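Local coordinates for F1 capsule-anchoring protein (Yersinia pestis, PDB 2XET) that probably helps assemble and secrete F1 capsule antigen fibres across the outer membrane, as the C-terminal domain of the Caf1A usher, at residues L42-K54 with Q61-T73. Sequence-based numbering, arbitrary orientation.
With SO4 (sulfate ion), chain D.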
loop_
_atom_site.group_PDB
_atom_site.type_symbol
_atom_site.label_atom_id
_atom_site.label_comp_id
_atom_site.label_asym_id
_atom_site.label_seq_id
_atom_site.Cartn_x
_atom_site.Cartn_y
_atom_site.Cartn_z
ATOM N N LEU A 42 2.242 -5.760 5.020
ATOM C CA LEU A 42 3.226 -6.114 3.990
ATOM C C LEU A 42 4.554 -6.477 4.672
ATOM O O LEU A 42 4.907 -5.893 5.713
ATOM C CB LEU A 42 3.450 -4.932 3.039
ATOM C CG LEU A 42 2.238 -4.403 2.253
ATOM C CD1 LEU A 42 2.534 -3.077 1.527
ATOM C CD2 LEU A 42 1.718 -5.467 1.239
ATOM N N THR A 43 5.279 -7.437 4.102
ATOM C CA THR A 43 6.548 -7.861 4.659
ATOM C C THR A 43 7.573 -8.013 3.520
ATOM O O THR A 43 7.205 -8.044 2.331
ATOM C CB THR A 43 6.414 -9.235 5.400
ATOM O OG1 THR A 43 6.315 -10.283 4.420
ATOM C CG2 THR A 43 5.182 -9.267 6.323
ATOM N N GLY A 44 8.855 -8.075 3.900
ATOM C CA GLY A 44 9.958 -8.306 2.955
ATOM C C GLY A 44 10.247 -7.109 2.080
ATOM O O GLY A 44 10.763 -7.259 0.969
ATOM N N LEU A 45 9.926 -5.918 2.582
ATOM C CA LEU A 45 10.064 -4.693 1.802
ATOM C C LEU A 45 11.418 -4.032 2.009
ATOM O O LEU A 45 11.958 -4.065 3.115
ATOM C CB LEU A 45 8.980 -3.691 2.205
ATOM C CG LEU A 45 7.525 -4.050 1.887
ATOM C CD1 LEU A 45 6.604 -2.934 2.364
ATOM C CD2 LEU A 45 7.351 -4.269 0.403
ATOM N N PRO A 46 11.950 -3.392 0.951
ATOM C CA PRO A 46 13.148 -2.566 1.060
ATOM C C PRO A 46 12.810 -1.223 1.711
ATOM O O PRO A 46 11.640 -0.953 2.001
ATOM C CB PRO A 46 13.552 -2.368 -0.400
ATOM C CG PRO A 46 12.237 -2.325 -1.118
ATOM C CD PRO A 46 11.420 -3.387 -0.425
ATOM N N LYS A 47 13.817 -0.384 1.933
ATOM C CA LYS A 47 13.570 0.916 2.555
ATOM C C LYS A 47 12.562 1.788 1.785
ATOM O O LYS A 47 11.737 2.466 2.395
ATOM C CB LYS A 47 14.882 1.686 2.779
ATOM C CG LYS A 47 14.659 3.004 3.505
ATOM C CD LYS A 47 15.952 3.686 3.912
ATOM C CE LYS A 47 15.739 5.176 4.138
ATOM N NZ LYS A 47 14.461 5.526 4.860
ATOM N N LYS A 48 12.617 1.758 0.456
ATOM C CA LYS A 48 11.741 2.583 -0.368
ATOM C C LYS A 48 11.094 1.731 -1.445
ATOM O O LYS A 48 11.796 1.062 -2.219
ATOM C CB LYS A 48 12.545 3.707 -1.018
ATOM C CG LYS A 48 13.106 4.691 -0.003
ATOM C CD LYS A 48 13.808 5.875 -0.661
ATOM C CE LYS A 48 13.785 7.092 0.275
ATOM N NZ LYS A 48 14.109 6.719 1.695
ATOM N N SER A 49 9.764 1.761 -1.475
ATOM C CA SER A 49 8.963 1.020 -2.457
ATOM C C SER A 49 7.907 1.923 -3.106
ATOM O O SER A 49 7.587 2.996 -2.586
ATOM C CB SER A 49 8.250 -0.161 -1.790
ATOM O OG SER A 49 9.189 -1.044 -1.239
ATOM N N LYS A 50 7.373 1.461 -4.237
ATOM C CA LYS A 50 6.231 2.103 -4.881
ATOM C C LYS A 50 5.197 1.007 -5.100
ATOM O O LYS A 50 5.538 -0.082 -5.577
ATOM C CB LYS A 50 6.621 2.726 -6.224
ATOM C CG LYS A 50 7.543 3.957 -6.063
ATOM C CD LYS A 50 7.917 4.580 -7.400
ATOM C CE LYS A 50 8.940 5.690 -7.175
ATOM N NZ LYS A 50 8.313 6.845 -6.477
ATOM N N ILE A 51 3.955 1.297 -4.732
ATOM C CA ILE A 51 2.867 0.320 -4.893
ATOM C C ILE A 51 1.707 0.823 -5.746
ATOM O O ILE A 51 1.498 2.039 -5.891
ATOM C CB ILE A 51 2.333 -0.184 -3.511
ATOM C CG1 ILE A 51 1.729 0.978 -2.703
ATOM C CG2 ILE A 51 3.441 -0.939 -2.729
ATOM C CD1 ILE A 51 1.017 0.563 -1.395
ATOM N N LEU A 52 1.002 -0.136 -6.356
ATOM C CA LEU A 52 -0.244 0.096 -7.051
ATOM C C LEU A 52 -1.332 -0.590 -6.244
ATOM O O LEU A 52 -1.151 -1.718 -5.779
ATOM C CB LEU A 52 -0.199 -0.535 -8.445
ATOM C CG LEU A 52 -1.430 -0.348 -9.341
ATOM C CD1 LEU A 52 -1.708 1.125 -9.709
ATOM C CD2 LEU A 52 -1.334 -1.224 -10.600
ATOM N N VAL A 53 -2.460 0.102 -6.097
ATOM C CA VAL A 53 -3.597 -0.406 -5.358
ATOM C C VAL A 53 -4.759 -0.357 -6.348
ATOM O O VAL A 53 -5.036 0.701 -6.925
ATOM C CB VAL A 53 -3.833 0.429 -4.086
ATOM C CG1 VAL A 53 -4.993 -0.126 -3.285
ATOM C CG2 VAL A 53 -2.542 0.458 -3.238
ATOM N N LYS A 54 -5.408 -1.497 -6.586
ATOM C CA LYS A 54 -6.326 -1.606 -7.728
ATOM C C LYS A 54 -7.633 -2.324 -7.365
ATOM O O LYS A 54 -7.589 -3.353 -6.682
ATOM C CB LYS A 54 -5.624 -2.318 -8.893
ATOM C CG LYS A 54 -6.371 -2.264 -10.242
ATOM C CD LYS A 54 -5.544 -2.914 -11.344
ATOM C CE LYS A 54 -6.298 -2.943 -12.671
ATOM N NZ LYS A 54 -5.469 -3.657 -13.695
ATOM N N GLN A 61 -10.024 3.901 -10.834
ATOM C CA GLN A 61 -10.205 2.617 -10.120
ATOM C C GLN A 61 -8.897 1.999 -9.650
ATOM O O GLN A 61 -8.826 0.812 -9.344
ATOM C CB GLN A 61 -11.059 1.628 -10.919
ATOM C CG GLN A 61 -12.455 2.149 -11.195
ATOM C CD GLN A 61 -13.308 1.207 -12.027
ATOM O OE1 GLN A 61 -12.799 0.398 -12.801
ATOM N NE2 GLN A 61 -14.620 1.330 -11.882
ATOM N N SER A 62 -7.861 2.830 -9.608
ATOM C CA SER A 62 -6.604 2.435 -8.981
ATOM C C SER A 62 -5.927 3.694 -8.458
ATOM O O SER A 62 -6.280 4.818 -8.826
ATOM C CB SER A 62 -5.695 1.723 -9.991
ATOM O OG SER A 62 -5.170 2.644 -10.936
ATOM N N CYS A 63 -4.937 3.490 -7.605
ATOM C CA CYS A 63 -4.168 4.608 -7.046
ATOM C C CYS A 63 -2.737 4.163 -6.753
ATOM O O CYS A 63 -2.462 2.952 -6.661
ATOM C CB CYS A 63 -4.861 5.204 -5.821
ATOM S SG CYS A 63 -5.207 4.029 -4.485
ATOM N N SER A 64 -1.831 5.127 -6.618
ATOM C CA SER A 64 -0.414 4.822 -6.462
ATOM C C SER A 64 0.136 5.459 -5.198
ATOM O O SER A 64 -0.207 6.594 -4.876
ATOM C CB SER A 64 0.379 5.319 -7.677
ATOM O OG SER A 64 -0.084 4.662 -8.864
ATOM N N SER A 65 1.011 4.733 -4.507
ATOM C CA SER A 65 1.592 5.216 -3.249
ATOM C C SER A 65 3.100 4.931 -3.160
ATOM O O SER A 65 3.576 3.897 -3.629
ATOM C CB SER A 65 0.918 4.489 -2.058
ATOM O OG SER A 65 -0.434 4.878 -1.890
ATOM N N ASN A 66 3.846 5.838 -2.524
ATOM C CA ASN A 66 5.218 5.514 -2.098
ATOM C C ASN A 66 5.215 4.967 -0.668
ATOM O O ASN A 66 4.419 5.402 0.179
ATOM C CB ASN A 66 6.128 6.745 -2.169
ATOM C CG ASN A 66 6.270 7.291 -3.588
ATOM O OD1 ASN A 66 6.354 6.532 -4.561
ATOM N ND2 ASN A 66 6.293 8.617 -3.710
ATOM N N VAL A 67 6.076 3.992 -0.413
ATOM C CA VAL A 67 6.175 3.367 0.915
ATOM C C VAL A 67 7.625 3.515 1.398
ATOM O O VAL A 67 8.526 2.828 0.908
ATOM C CB VAL A 67 5.748 1.867 0.893
ATOM C CG1 VAL A 67 5.704 1.290 2.315
ATOM C CG2 VAL A 67 4.356 1.695 0.247
ATOM N N VAL A 68 7.827 4.426 2.353
ATOM C CA VAL A 68 9.163 4.762 2.866
ATOM C C VAL A 68 9.237 4.344 4.333
ATOM O O VAL A 68 8.465 4.832 5.150
ATOM C CB VAL A 68 9.467 6.278 2.720
ATOM C CG1 VAL A 68 10.861 6.627 3.285
ATOM C CG2 VAL A 68 9.363 6.701 1.243
ATOM N N LEU A 69 10.123 3.399 4.633
ATOM C CA LEU A 69 10.302 2.882 5.981
ATOM C C LEU A 69 11.397 3.658 6.676
ATOM O O LEU A 69 12.352 4.106 6.019
ATOM C CB LEU A 69 10.732 1.412 5.944
ATOM C CG LEU A 69 9.750 0.426 5.300
ATOM C CD1 LEU A 69 10.364 -0.965 5.321
ATOM C CD2 LEU A 69 8.414 0.443 6.008
ATOM N N PRO A 70 11.284 3.809 8.010
ATOM C CA PRO A 70 12.406 4.331 8.786
ATOM C C PRO A 70 13.682 3.490 8.589
ATOM O O PRO A 70 13.599 2.352 8.167
ATOM C CB PRO A 70 11.898 4.233 10.234
ATOM C CG PRO A 70 10.389 4.350 10.107
ATOM C CD PRO A 70 10.093 3.558 8.850
ATOM N N GLU A 71 14.847 4.075 8.875
ATOM C CA GLU A 71 16.144 3.440 8.566
ATOM C C GLU A 71 16.468 2.194 9.389
ATOM O O GLU A 71 17.185 1.317 8.916
ATOM C CB GLU A 71 17.287 4.454 8.735
ATOM C CG GLU A 71 17.301 5.172 10.086
ATOM C CD GLU A 71 18.408 6.232 10.215
ATOM O OE1 GLU A 71 18.582 6.781 11.325
ATOM O OE2 GLU A 71 19.100 6.519 9.219
ATOM N N LYS A 72 15.965 2.130 10.620
ATOM C CA LYS A 72 16.465 1.136 11.579
ATOM C C LYS A 72 16.459 -0.314 11.070
ATOM O O LYS A 72 15.434 -0.792 10.588
ATOM C CB LYS A 72 15.712 1.262 12.906
ATOM C CG LYS A 72 16.455 0.627 14.052
ATOM C CD LYS A 72 15.805 0.912 15.388
ATOM C CE LYS A 72 16.629 0.250 16.503
ATOM N NZ LYS A 72 16.127 0.629 17.855
ATOM N N THR A 73 17.603 -1.006 11.169
ATOM C CA THR A 73 17.658 -2.424 10.784
ATOM C C THR A 73 17.588 -3.323 12.014
ATOM O O THR A 73 17.729 -2.851 13.153
ATOM C CB THR A 73 18.914 -2.801 9.915
ATOM O OG1 THR A 73 20.130 -2.447 10.596
ATOM C CG2 THR A 73 18.856 -2.122 8.550
HETATM S S SO4 D . 10.535 -9.861 6.842
HETATM O O1 SO4 D . 9.552 -10.179 7.889
HETATM O O2 SO4 D . 10.163 -8.602 6.227
HETATM O O3 SO4 D . 11.847 -9.766 7.483
HETATM O O4 SO4 D . 10.523 -10.951 5.858
HETATM O O HOH W 1 9.247 0.091 1.283
#
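Ile51 and Val67 meet on the inner face of an antiparallel hairpin built from strands 48-54 and 62-68. Ile51 CD1 lies 3.9 Å from Val67 CG2, and the two side chains cross at a slant. Ile51 CG1 sits between its own backbone N and carbonyl carbon (chi1 63°), which lays it beside Ser65 CB at 3.7 Å. Val53 follows along the same face, with its CB against Cys63 SG. That sulfur is bonded to Cys85, tying the hairpin to strand 79-87. Ser65 belongs to this buried row too, and its OG is satisfied by the carbonyl of Thr84. Leu6 of strand 2-10 packs on both Ile51 and Val67, so this face belongs to the domain core.

The other face is mixed and more open, with Leu52 and Val68 set among lysines, serines and Asn66. Lys50 and Asn66 run alongside each other, and Lys50 NZ bonds Asn66 OD1 at 2.8 Å. The amine approaches from above the carbonyl plane of the amide, 40° out of it. Ser62 and Ser64 also line this face, and both hydroxyls are hydrogen-bonded to Asn88 ND2.

Paired backbone bonds join Ser49 to Val67, Ile51 to Ser65 and Val53 to Cys63. At the open end of the hairpin, Leu69 N bonds Lys47 O. Lys47 carries its CG opposite the backbone N (chi1 -176°), and a bend at chi4 brings NZ to Leu69 O at 2.8 Å. One water donates to Pro46 O and Val67 O and accepts from Ser49 OG, linking the turn before strand 48-54 to strand 62-68.

The chemistry implies a two-sided hairpin: a mostly apolar, disulfide-tied face packs into the domain core, consistent with this domain's transthyretin-related family, while the opposite face offers lysines and Asn66 to solvent but also leaves Val68 exposed.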